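PDB 2RJO: twin-arginine translocation pathway signal protein from Burkholderia phytofirmans, which binds galactose in the cleft between its two lobes and probably serves sugar uptake or sensing as a periplasmic binding protein. Local coordinates for residues A[94-98]-A[148-154]; A[116-121]-A[251-256]; A[280-286]-A[317-323]. The contacts are given in a common frame with arbitrary orientation. Numbering follows the deposited sequence.

Contact 1: residues A[94-98]-A[148-154]; sequences IWNKP and NVPAIER. With GAL (beta-D-galactopyranose), chain B.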
loop_
_atom_site.group_PDB
_atom_site.type_symbol
_atom_site.label_atom_id
_atom_site.label_comp_id
_atom_site.label_asym_id
_atom_site.label_seq_id
_atom_site.Cartn_x
_atom_site.Cartn_y
_atom_site.Cartn_z
ATOM N N ILE A 94 -8.653 0.059 2.648
ATOM C CA ILE A 94 -7.523 0.191 1.741
ATOM C C ILE A 94 -6.723 -1.107 1.698
ATOM O O ILE A 94 -6.343 -1.630 2.739
ATOM C CB ILE A 94 -6.548 1.302 2.199
ATOM C CG1 ILE A 94 -7.309 2.590 2.519
ATOM C CG2 ILE A 94 -5.527 1.572 1.105
ATOM C CD1 ILE A 94 -7.924 3.249 1.309
ATOM N N TRP A 95 -6.476 -1.625 0.498
ATOM C CA TRP A 95 -5.667 -2.831 0.324
ATOM C C TRP A 95 -6.218 -4.196 0.742
ATOM O O TRP A 95 -6.459 -5.049 -0.105
ATOM C CB TRP A 95 -4.305 -2.659 1.022
ATOM C CG TRP A 95 -3.343 -1.665 0.383
ATOM C CD1 TRP A 95 -2.720 -0.622 1.001
ATOM C CD2 TRP A 95 -2.904 -1.636 -0.986
ATOM N NE1 TRP A 95 -1.924 0.060 0.106
ATOM C CE2 TRP A 95 -2.017 -0.541 -1.118
ATOM C CE3 TRP A 95 -3.172 -2.424 -2.107
ATOM C CZ2 TRP A 95 -1.402 -0.221 -2.332
ATOM C CZ3 TRP A 95 -2.556 -2.098 -3.323
ATOM C CH2 TRP A 95 -1.687 -1.010 -3.417
ATOM N N ASN A 96 -6.400 -4.406 2.044
ATOM C CA ASN A 96 -6.828 -5.712 2.554
ATOM C C ASN A 96 -8.296 -5.923 2.928
ATOM O O ASN A 96 -8.887 -5.139 3.664
ATOM C CB ASN A 96 -5.968 -6.096 3.771
ATOM C CG ASN A 96 -4.476 -6.036 3.492
ATOM O OD1 ASN A 96 -3.967 -6.711 2.604
ATOM N ND2 ASN A 96 -3.767 -5.221 4.264
ATOM N N LYS A 97 -8.861 -7.014 2.423
ATOM C CA LYS A 97 -10.235 -7.393 2.710
ATOM C C LYS A 97 -10.522 -8.743 2.066
ATOM O O LYS A 97 -9.854 -9.137 1.105
ATOM C CB LYS A 97 -11.227 -6.365 2.152
ATOM C CG LYS A 97 -11.511 -6.521 0.661
ATOM C CD LYS A 97 -12.694 -5.664 0.229
ATOM C CE LYS A 97 -13.072 -5.920 -1.226
ATOM N NZ LYS A 97 -13.610 -7.290 -1.482
ATOM N N PRO A 98 -11.522 -9.472 2.592
ATOM C CA PRO A 98 -11.868 -10.778 2.025
ATOM C C PRO A 98 -12.495 -10.548 0.654
ATOM O O PRO A 98 -13.063 -9.490 0.401
ATOM C CB PRO A 98 -12.886 -11.334 3.022
ATOM C CG PRO A 98 -12.559 -10.612 4.312
ATOM C CD PRO A 98 -12.280 -9.218 3.831
ATOM N N ASN A 148 -2.043 -10.881 3.071
ATOM C CA ASN A 148 -2.414 -9.564 2.522
ATOM C C ASN A 148 -2.707 -9.623 1.021
ATOM O O ASN A 148 -1.962 -10.237 0.256
ATOM C CB ASN A 148 -1.289 -8.550 2.771
ATOM C CG ASN A 148 -1.328 -7.956 4.167
ATOM O OD1 ASN A 148 -1.840 -8.569 5.106
ATOM N ND2 ASN A 148 -0.764 -6.757 4.315
ATOM N N VAL A 149 -3.786 -8.969 0.597
ATOM C CA VAL A 149 -4.157 -8.974 -0.811
ATOM C C VAL A 149 -3.072 -8.407 -1.736
ATOM O O VAL A 149 -2.834 -8.948 -2.814
ATOM C CB VAL A 149 -5.466 -8.211 -1.040
ATOM C CG1 VAL A 149 -5.853 -8.256 -2.507
ATOM C CG2 VAL A 149 -6.576 -8.827 -0.195
ATOM N N PRO A 150 -2.402 -7.306 -1.339
ATOM C CA PRO A 150 -1.368 -6.798 -2.251
ATOM C C PRO A 150 -0.143 -7.710 -2.306
ATOM O O PRO A 150 0.515 -7.819 -3.340
ATOM C CB PRO A 150 -1.067 -5.394 -1.701
ATOM C CG PRO A 150 -1.379 -5.510 -0.241
ATOM C CD PRO A 150 -2.645 -6.355 -0.240
ATOM N N ALA A 151 0.149 -8.388 -1.203
ATOM C CA ALA A 151 1.288 -9.303 -1.155
ATOM C C ALA A 151 1.053 -10.466 -2.118
ATOM O O ALA A 151 1.960 -10.905 -2.823
ATOM C CB ALA A 151 1.473 -9.840 0.264
ATOM N N ILE A 152 -0.182 -10.952 -2.130
ATOM C CA ILE A 152 -0.593 -12.060 -2.975
ATOM C C ILE A 152 -0.605 -11.656 -4.449
ATOM O O ILE A 152 -0.113 -12.391 -5.315
ATOM C CB ILE A 152 -2.015 -12.555 -2.565
ATOM C CG1 ILE A 152 -1.970 -13.174 -1.174
ATOM C CG2 ILE A 152 -2.550 -13.545 -3.572
ATOM C CD1 ILE A 152 -3.352 -13.533 -0.627
ATOM N N GLU A 153 -1.153 -10.480 -4.733
ATOM C CA GLU A 153 -1.232 -10.009 -6.105
ATOM C C GLU A 153 0.127 -9.650 -6.699
ATOM O O GLU A 153 0.431 -10.066 -7.806
ATOM C CB GLU A 153 -2.185 -8.811 -6.204
ATOM C CG GLU A 153 -3.546 -9.077 -5.597
ATOM C CD GLU A 153 -4.584 -8.033 -5.973
ATOM O OE1 GLU A 153 -4.253 -6.825 -5.987
ATOM O OE2 GLU A 153 -5.741 -8.425 -6.239
ATOM N N ARG A 154 0.942 -8.890 -5.970
ATOM C CA ARG A 154 2.268 -8.498 -6.464
ATOM C C ARG A 154 3.137 -9.740 -6.727
ATOM O O ARG A 154 3.867 -9.811 -7.717
ATOM C CB ARG A 154 2.945 -7.568 -5.451
ATOM C CG ARG A 154 2.157 -6.281 -5.219
ATOM C CD ARG A 154 2.681 -5.442 -4.055
ATOM N NE ARG A 154 1.754 -4.352 -3.749
ATOM C CZ ARG A 154 1.924 -3.452 -2.783
ATOM N NH1 ARG A 154 2.998 -3.488 -1.998
ATOM N NH2 ARG A 154 1.006 -2.510 -2.600
HETATM C C1 GAL B . 2.410 -1.786 3.579
HETATM C C2 GAL B . 3.012 -1.757 2.155
HETATM C C3 GAL B . 1.902 -1.353 1.158
HETATM C C4 GAL B . 0.762 -2.383 1.247
HETATM C C5 GAL B . 0.249 -2.364 2.715
HETATM C C6 GAL B . -0.872 -3.374 2.845
HETATM O O1 GAL B . 3.435 -2.179 4.511
HETATM O O2 GAL B . 4.066 -0.797 2.100
HETATM O O3 GAL B . 2.417 -1.344 -0.172
HETATM O O4 GAL B . 1.283 -3.676 0.940
HETATM O O5 GAL B . 1.318 -2.746 3.642
HETATM O O6 GAL B . -1.331 -3.337 4.183
#
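The loop that follows strand 90-94 meets the N-terminal end of helix 149-163 around the bound galactose, each segment coming from a different lobe of the periplasmic binding protein fold. Polar contacts run through Asn-96: its OD1 accepts a weak hydrogen bond from Val-149 N (3.0 Å) in the first turn of the helix, while its ND2 gives a weak one to GAL O6 (3.1 Å) and a stronger hydrogen bond to Pro-71 O. Arg-154 directs both terminal nitrogens at one hydroxyl, NH1 lying 2.9 Å and NH2 3.0 Å from GAL O3; NH1 also bonds to Ala-204 O. A cation-pi contact joins the same guanidinium to Trp-95, with Arg-154 CZ 4.8 Å from the centroid of the six-membered ring and over its face. Apolar packing adds Pro-150 CB against Trp-95 CE3 at 3.7 Å; separately, Val-149 CG2 touches the carbonyl oxygen Lys-97 O at 3.5 Å. The indole, held through NE1 by Tyr-19, brings CD1 to 3.8 Å from GAL C6. Hydrogen bonds to sugar oxygens and an aromatic ring beside the sugar carbons are the usual chemistry of carbohydrate recognition; because both lobes contribute, the contact is consistent with a closed, ligand-bound state.

Contact 2: residues A[116-121]-A[251-256]; sequences YDGVAY and WDPFWL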
loop_
_atom_site.group_PDB
_atom_site.type_symbol
_atom_site.label_atom_id
_atom_site.label_comp_id
_atom_site.label_asym_id
_atom_site.label_seq_id
_atom_site.Cartn_x
_atom_site.Cartn_y
_atom_site.Cartn_z
ATOM N N TYR A 116 -5.118 -1.200 -5.794
ATOM C CA TYR A 116 -4.435 -1.087 -7.068
ATOM C C TYR A 116 -4.223 -2.504 -7.549
ATOM O O TYR A 116 -4.241 -3.446 -6.748
ATOM C CB TYR A 116 -3.088 -0.397 -6.899
ATOM C CG TYR A 116 -3.176 1.038 -6.473
ATOM C CD1 TYR A 116 -2.900 2.058 -7.365
ATOM C CD2 TYR A 116 -3.497 1.379 -5.162
ATOM C CE1 TYR A 116 -2.931 3.392 -6.966
ATOM C CE2 TYR A 116 -3.532 2.706 -4.747
ATOM C CZ TYR A 116 -3.245 3.709 -5.655
ATOM O OH TYR A 116 -3.254 5.027 -5.258
ATOM N N ASP A 117 -4.026 -2.645 -8.853
ATOM C CA ASP A 117 -3.805 -3.935 -9.491
ATOM C C ASP A 117 -2.389 -4.441 -9.198
ATOM O O ASP A 117 -1.459 -4.184 -9.970
ATOM C CB ASP A 117 -4.001 -3.781 -11.000
ATOM C CG ASP A 117 -3.860 -5.085 -11.746
ATOM O OD1 ASP A 117 -3.304 -6.055 -11.180
ATOM O OD2 ASP A 117 -4.299 -5.133 -12.915
ATOM N N GLY A 118 -2.234 -5.180 -8.101
ATOM C CA GLY A 118 -0.926 -5.690 -7.729
ATOM C C GLY A 118 -0.314 -6.688 -8.698
ATOM O O GLY A 118 0.915 -6.827 -8.762
ATOM N N VAL A 119 -1.158 -7.393 -9.451
ATOM C CA VAL A 119 -0.664 -8.373 -10.407
ATOM C C VAL A 119 0.001 -7.653 -11.569
ATOM O O VAL A 119 1.064 -8.064 -12.043
ATOM C CB VAL A 119 -1.809 -9.253 -10.970
ATOM C CG1 VAL A 119 -1.232 -10.360 -11.857
ATOM C CG2 VAL A 119 -2.617 -9.853 -9.827
ATOM N N ALA A 120 -0.624 -6.572 -12.024
ATOM C CA ALA A 120 -0.091 -5.806 -13.139
ATOM C C ALA A 120 1.210 -5.098 -12.760
ATOM O O ALA A 120 2.236 -5.275 -13.415
ATOM C CB ALA A 120 -1.118 -4.798 -13.608
ATOM N N TYR A 121 1.163 -4.301 -11.701
ATOM C CA TYR A 121 2.337 -3.570 -11.256
ATOM C C TYR A 121 3.472 -4.472 -10.791
ATOM O O TYR A 121 4.635 -4.143 -10.989
ATOM C CB TYR A 121 1.953 -2.587 -10.157
ATOM C CG TYR A 121 1.085 -1.471 -10.670
ATOM C CD1 TYR A 121 1.583 -0.530 -11.571
ATOM C CD2 TYR A 121 -0.244 -1.372 -10.290
ATOM C CE1 TYR A 121 0.769 0.484 -12.080
ATOM C CE2 TYR A 121 -1.066 -0.364 -10.793
ATOM C CZ TYR A 121 -0.556 0.556 -11.681
ATOM O OH TYR A 121 -1.378 1.559 -12.165
ATOM N N TRP A 251 1.861 4.750 -5.181
ATOM C CA TRP A 251 0.441 4.586 -4.867
ATOM C C TRP A 251 -0.075 5.911 -4.328
ATOM O O TRP A 251 -1.276 6.125 -4.216
ATOM C CB TRP A 251 0.232 3.541 -3.766
ATOM C CG TRP A 251 0.973 2.231 -3.904
ATOM C CD1 TRP A 251 1.750 1.638 -2.948
ATOM C CD2 TRP A 251 0.912 1.303 -4.999
ATOM N NE1 TRP A 251 2.165 0.401 -3.371
ATOM C CE2 TRP A 251 1.666 0.166 -4.625
ATOM C CE3 TRP A 251 0.289 1.313 -6.253
ATOM C CZ2 TRP A 251 1.816 -0.948 -5.464
ATOM C CZ3 TRP A 251 0.440 0.201 -7.088
ATOM C CH2 TRP A 251 1.196 -0.912 -6.686
ATOM N N ASP A 252 0.855 6.786 -3.974
ATOM C CA ASP A 252 0.516 8.084 -3.421
ATOM C C ASP A 252 -0.230 7.884 -2.099
ATOM O O ASP A 252 -1.431 8.132 -1.993
ATOM C CB ASP A 252 -0.352 8.869 -4.396
ATOM C CG ASP A 252 -0.267 10.352 -4.165
ATOM O OD1 ASP A 252 0.145 10.754 -3.051
ATOM O OD2 ASP A 252 -0.621 11.112 -5.090
ATOM N N PRO A 253 0.485 7.394 -1.077
ATOM C CA PRO A 253 -0.101 7.157 0.243
ATOM C C PRO A 253 -0.701 8.435 0.814
ATOM O O PRO A 253 -1.763 8.405 1.432
ATOM C CB PRO A 253 1.077 6.615 1.057
ATOM C CG PRO A 253 2.291 7.109 0.313
ATOM C CD PRO A 253 1.888 6.953 -1.118
ATOM N N PHE A 254 -0.033 9.560 0.600
ATOM C CA PHE A 254 -0.557 10.833 1.077
ATOM C C PHE A 254 -1.998 10.979 0.580
ATOM O O PHE A 254 -2.919 11.148 1.362
ATOM C CB PHE A 254 0.284 11.981 0.529
ATOM C CG PHE A 254 -0.192 13.335 0.954
ATOM C CD1 PHE A 254 0.302 13.929 2.112
ATOM C CD2 PHE A 254 -1.134 14.024 0.195
ATOM C CE1 PHE A 254 -0.133 15.197 2.512
ATOM C CE2 PHE A 254 -1.580 15.292 0.586
ATOM C CZ PHE A 254 -1.075 15.881 1.749
ATOM N N TRP A 255 -2.177 10.917 -0.734
ATOM C CA TRP A 255 -3.500 11.028 -1.339
ATOM C C TRP A 255 -4.456 9.955 -0.800
ATOM O O TRP A 255 -5.611 10.243 -0.479
ATOM C CB TRP A 255 -3.392 10.887 -2.858
ATOM C CG TRP A 255 -4.721 10.895 -3.532
ATOM C CD1 TRP A 255 -5.507 11.979 -3.775
ATOM C CD2 TRP A 255 -5.442 9.760 -4.014
ATOM N NE1 TRP A 255 -6.681 11.592 -4.380
ATOM C CE2 TRP A 255 -6.665 10.228 -4.538
ATOM C CE3 TRP A 255 -5.177 8.383 -4.053
ATOM C CZ2 TRP A 255 -7.619 9.374 -5.094
ATOM C CZ3 TRP A 255 -6.133 7.530 -4.609
ATOM C CH2 TRP A 255 -7.333 8.030 -5.120
ATOM N N LEU A 256 -3.980 8.717 -0.720
ATOM C CA LEU A 256 -4.804 7.632 -0.215
ATOM C C LEU A 256 -5.333 7.945 1.175
ATOM O O LEU A 256 -6.505 7.728 1.460
ATOM C CB LEU A 256 -4.005 6.327 -0.160
ATOM C CG LEU A 256 -3.942 5.510 -1.441
ATOM C CD1 LEU A 256 -2.884 4.425 -1.317
ATOM C CD2 LEU A 256 -5.311 4.912 -1.699
#
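Trp-251 lies at the centre of an aromatic cluster with Tyr-116 and Tyr-121, in the region of a periplasmic binding protein where strands pass into helices 118-132 and 253-268 beside the sugar pocket. The edge of its six-membered ring is turned to the face of Tyr-121 in an offset edge-to-face pair, centroids 5.4 Å apart and planes at 81°. Toward Tyr-116 the planes are oblique, at 48°, with Trp-251 CE3 3.5 Å from Tyr-116 CD1, and Trp-251 CB makes a CH-pi contact 4.3 Å from the tyrosine centroid. Leu-256 CD1 closes the edge of that phenol, 3.9 Å from Tyr-116 CE2. Trp-95 extends the cluster, packing against both Tyr-116 and Trp-251, and Trp-251 itself touches the galactose, so the aromatic core continues into the binding site. Farther out, both helices begin with a capped turn: Asp-117 OD1 accepts from Ala-120 N at 2.9 Å, and Asp-252 OD1 from Trp-255 N at 3.3 Å. Asp-252 OD2 also forms a salt bridge with Arg-316. Between the segments, the polar edge of the cluster is marked by Tyr-116 OH, a very short 2.5 Å from Trp-251 O.

Contact 3: residues A[280-286]-A[317-323]; sequences DRRESFC and VAGPVVY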
loop_
_atom_site.group_PDB
_atom_site.type_symbol
_atom_site.label_atom_id
_atom_site.label_comp_id
_atom_site.label_asym_id
_atom_site.label_seq_id
_atom_site.Cartn_x
_atom_site.Cartn_y
_atom_site.Cartn_z
ATOM N N ASP A 280 -17.405 0.378 -9.805
ATOM C CA ASP A 280 -16.012 0.822 -9.830
ATOM C C ASP A 280 -15.734 2.064 -8.991
ATOM O O ASP A 280 -14.588 2.520 -8.912
ATOM C CB ASP A 280 -15.522 1.046 -11.267
ATOM C CG ASP A 280 -16.449 1.922 -12.071
ATOM O OD1 ASP A 280 -15.957 2.868 -12.715
ATOM O OD2 ASP A 280 -17.668 1.655 -12.071
ATOM N N ARG A 281 -16.774 2.607 -8.367
ATOM C CA ARG A 281 -16.622 3.765 -7.493
ATOM C C ARG A 281 -16.818 3.318 -6.048
ATOM O O ARG A 281 -16.615 4.087 -5.111
ATOM C CB ARG A 281 -17.613 4.864 -7.870
ATOM C CG ARG A 281 -17.260 5.480 -9.210
ATOM C CD ARG A 281 -18.056 6.711 -9.508
ATOM N NE ARG A 281 -17.468 7.431 -10.630
ATOM C CZ ARG A 281 -17.880 8.624 -11.045
ATOM N NH1 ARG A 281 -18.895 9.226 -10.434
ATOM N NH2 ARG A 281 -17.251 9.229 -12.039
ATOM N N ARG A 282 -17.197 2.053 -5.898
ATOM C CA ARG A 282 -17.412 1.419 -4.598
ATOM C C ARG A 282 -16.192 0.558 -4.261
ATOM O O ARG A 282 -15.719 0.558 -3.128
ATOM C CB ARG A 282 -18.678 0.565 -4.646
ATOM C CG ARG A 282 -19.930 1.316 -4.223
ATOM C CD ARG A 282 -19.905 1.510 -2.707
ATOM N NE ARG A 282 -21.192 1.949 -2.205
ATOM C CZ ARG A 282 -21.692 1.630 -1.017
ATOM N NH1 ARG A 282 -21.024 0.852 -0.184
ATOM N NH2 ARG A 282 -22.869 2.119 -0.654
ATOM N N GLU A 283 -15.709 -0.179 -5.256
ATOM C CA GLU A 283 -14.517 -1.020 -5.138
ATOM C C GLU A 283 -13.685 -0.617 -6.343
ATOM O O GLU A 283 -13.969 -1.028 -7.467
ATOM C CB GLU A 283 -14.865 -2.504 -5.225
ATOM C CG GLU A 283 -15.517 -3.065 -3.982
ATOM C CD GLU A 283 -15.561 -4.582 -3.982
ATOM O OE1 GLU A 283 -15.183 -5.188 -5.007
ATOM O OE2 GLU A 283 -15.978 -5.169 -2.959
ATOM N N SER A 284 -12.657 0.192 -6.106
ATOM C CA SER A 284 -11.836 0.706 -7.193
ATOM C C SER A 284 -10.367 0.311 -7.225
ATOM O O SER A 284 -9.723 0.142 -6.191
ATOM C CB SER A 284 -11.904 2.239 -7.180
ATOM O OG SER A 284 -13.191 2.712 -6.798
ATOM N N PHE A 285 -9.848 0.147 -8.435
ATOM C CA PHE A 285 -8.423 -0.100 -8.630
ATOM C C PHE A 285 -8.067 1.318 -9.036
ATOM O O PHE A 285 -8.740 1.886 -9.892
ATOM C CB PHE A 285 -8.153 -1.046 -9.803
ATOM C CG PHE A 285 -7.825 -2.444 -9.387
ATOM C CD1 PHE A 285 -7.725 -3.454 -10.337
ATOM C CD2 PHE A 285 -7.617 -2.759 -8.044
ATOM C CE1 PHE A 285 -7.423 -4.764 -9.960
ATOM C CE2 PHE A 285 -7.316 -4.062 -7.656
ATOM C CZ PHE A 285 -7.220 -5.065 -8.614
ATOM N N CYS A 286 -7.049 1.909 -8.426
ATOM C CA CYS A 286 -6.700 3.282 -8.763
ATOM C C CYS A 286 -5.491 3.350 -9.681
ATOM O O CYS A 286 -4.774 2.366 -9.863
ATOM C CB CYS A 286 -6.425 4.079 -7.489
ATOM S SG CYS A 286 -7.737 3.919 -6.259
ATOM N N VAL A 317 -9.815 6.737 -10.512
ATOM C CA VAL A 317 -10.401 5.422 -10.651
ATOM C C VAL A 317 -9.975 4.838 -11.990
ATOM O O VAL A 317 -10.348 5.359 -13.041
ATOM C CB VAL A 317 -11.942 5.504 -10.591
ATOM C CG1 VAL A 317 -12.541 4.112 -10.640
ATOM C CG2 VAL A 317 -12.367 6.222 -9.332
ATOM N N ALA A 318 -9.170 3.780 -11.953
ATOM C CA ALA A 318 -8.723 3.121 -13.179
ATOM C C ALA A 318 -9.793 2.125 -13.605
ATOM O O ALA A 318 -10.030 1.925 -14.791
ATOM C CB ALA A 318 -7.395 2.397 -12.950
ATOM N N GLY A 319 -10.444 1.513 -12.625
ATOM C CA GLY A 319 -11.493 0.550 -12.904
ATOM C C GLY A 319 -11.901 -0.151 -11.622
ATOM O O GLY A 319 -11.392 0.187 -10.558
ATOM N N PRO A 320 -12.826 -1.118 -11.677
ATOM C CA PRO A 320 -13.226 -1.806 -10.447
ATOM C C PRO A 320 -12.166 -2.814 -10.045
ATOM O O PRO A 320 -11.333 -3.195 -10.867
ATOM C CB PRO A 320 -14.537 -2.481 -10.840
ATOM C CG PRO A 320 -14.301 -2.829 -12.274
ATOM C CD PRO A 320 -13.640 -1.567 -12.819
ATOM N N VAL A 321 -12.182 -3.242 -8.784
ATOM C CA VAL A 321 -11.204 -4.224 -8.355
ATOM C C VAL A 321 -11.577 -5.510 -9.076
ATOM O O VAL A 321 -12.766 -5.784 -9.287
ATOM C CB VAL A 321 -11.251 -4.459 -6.831
ATOM C CG1 VAL A 321 -11.017 -3.138 -6.094
ATOM C CG2 VAL A 321 -12.586 -5.064 -6.438
ATOM N N VAL A 322 -10.572 -6.279 -9.484
ATOM C CA VAL A 322 -10.820 -7.530 -10.175
ATOM C C VAL A 322 -10.296 -8.661 -9.312
ATOM O O VAL A 322 -9.389 -8.460 -8.498
ATOM C CB VAL A 322 -10.096 -7.584 -11.545
ATOM C CG1 VAL A 322 -10.456 -6.372 -12.374
ATOM C CG2 VAL A 322 -8.585 -7.653 -11.341
ATOM N N TYR A 323 -10.865 -9.847 -9.489
ATOM C CA TYR A 323 -10.444 -11.010 -8.728
ATOM C C TYR A 323 -10.181 -12.158 -9.693
ATOM O O TYR A 323 -11.037 -12.486 -10.511
ATOM C CB TYR A 323 -11.535 -11.429 -7.740
ATOM C CG TYR A 323 -12.079 -10.318 -6.867
ATOM C CD1 TYR A 323 -13.162 -9.543 -7.279
ATOM C CD2 TYR A 323 -11.553 -10.089 -5.593
ATOM C CE1 TYR A 323 -13.721 -8.566 -6.434
ATOM C CE2 TYR A 323 -12.097 -9.122 -4.746
ATOM C CZ TYR A 323 -13.184 -8.365 -5.168
ATOM O OH TYR A 323 -13.743 -7.430 -4.315
#
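Phe-285 lays one face of its ring over the backbone of Val-321, whose CA stands 3.8 Å from the ring centroid and almost on its normal, a CH-pi contact. Val-322 CG2 adds apolar packing 3.4 Å from Phe-285 CE1. Beneath this, strands 283-286 and 317-320 pair antiparallel: Phe-285 N donates to Gly-319 O (2.6 Å), and Phe-285 O accepts from both Gly-319 N (3.2 Å) and Ala-318 N (2.8 Å). Past Pro-320, which has no amide hydrogen to give, Val-321 N bonds to Glu-283 O at 3.1 Å. Tyr-323 OH then reaches Glu-283 OE1 at 2.8 Å; the other carboxylate oxygen, OE2, is hydrogen-bonded to His-102. Across the other edge of strand 283-286, backbone bonds to His-113 and Ser-115 join it to strand 110-115, so strand 317-320 pairs onto the mixed sheet that contains strands 90-94 and 110-115. With Ala-318 and Gly-319 both set opposite Phe-285, the arrangement is a classic beta bulge.

Overall arrangement
From the N terminus, contact 1 opens after strand 90-94 and closes at helix 149-163, joining one lobe to the other across the galactose. Contact 2 opens inside that interval, at 116-121, and closes only at 251-256, so the two cross, joining the starts of helices 118-132 and 253-268 after strands 110-115 and 248-250. They touch in space, with Arg-154 beside Trp-251 and Trp-95 against Tyr-116. Contact 3 follows both in series, and its loop from 280-286 to 317-323 brings the C-terminal segment back onto the sheet. There Phe-285 and Cys-286 meet Tyr-116 of contact 2, and Tyr-323 probably hydrogen-bonds Lys-97 of contact 1, whose NZ also bonds Leu-101 O, tying the C-terminal segment to the sugar-site loop.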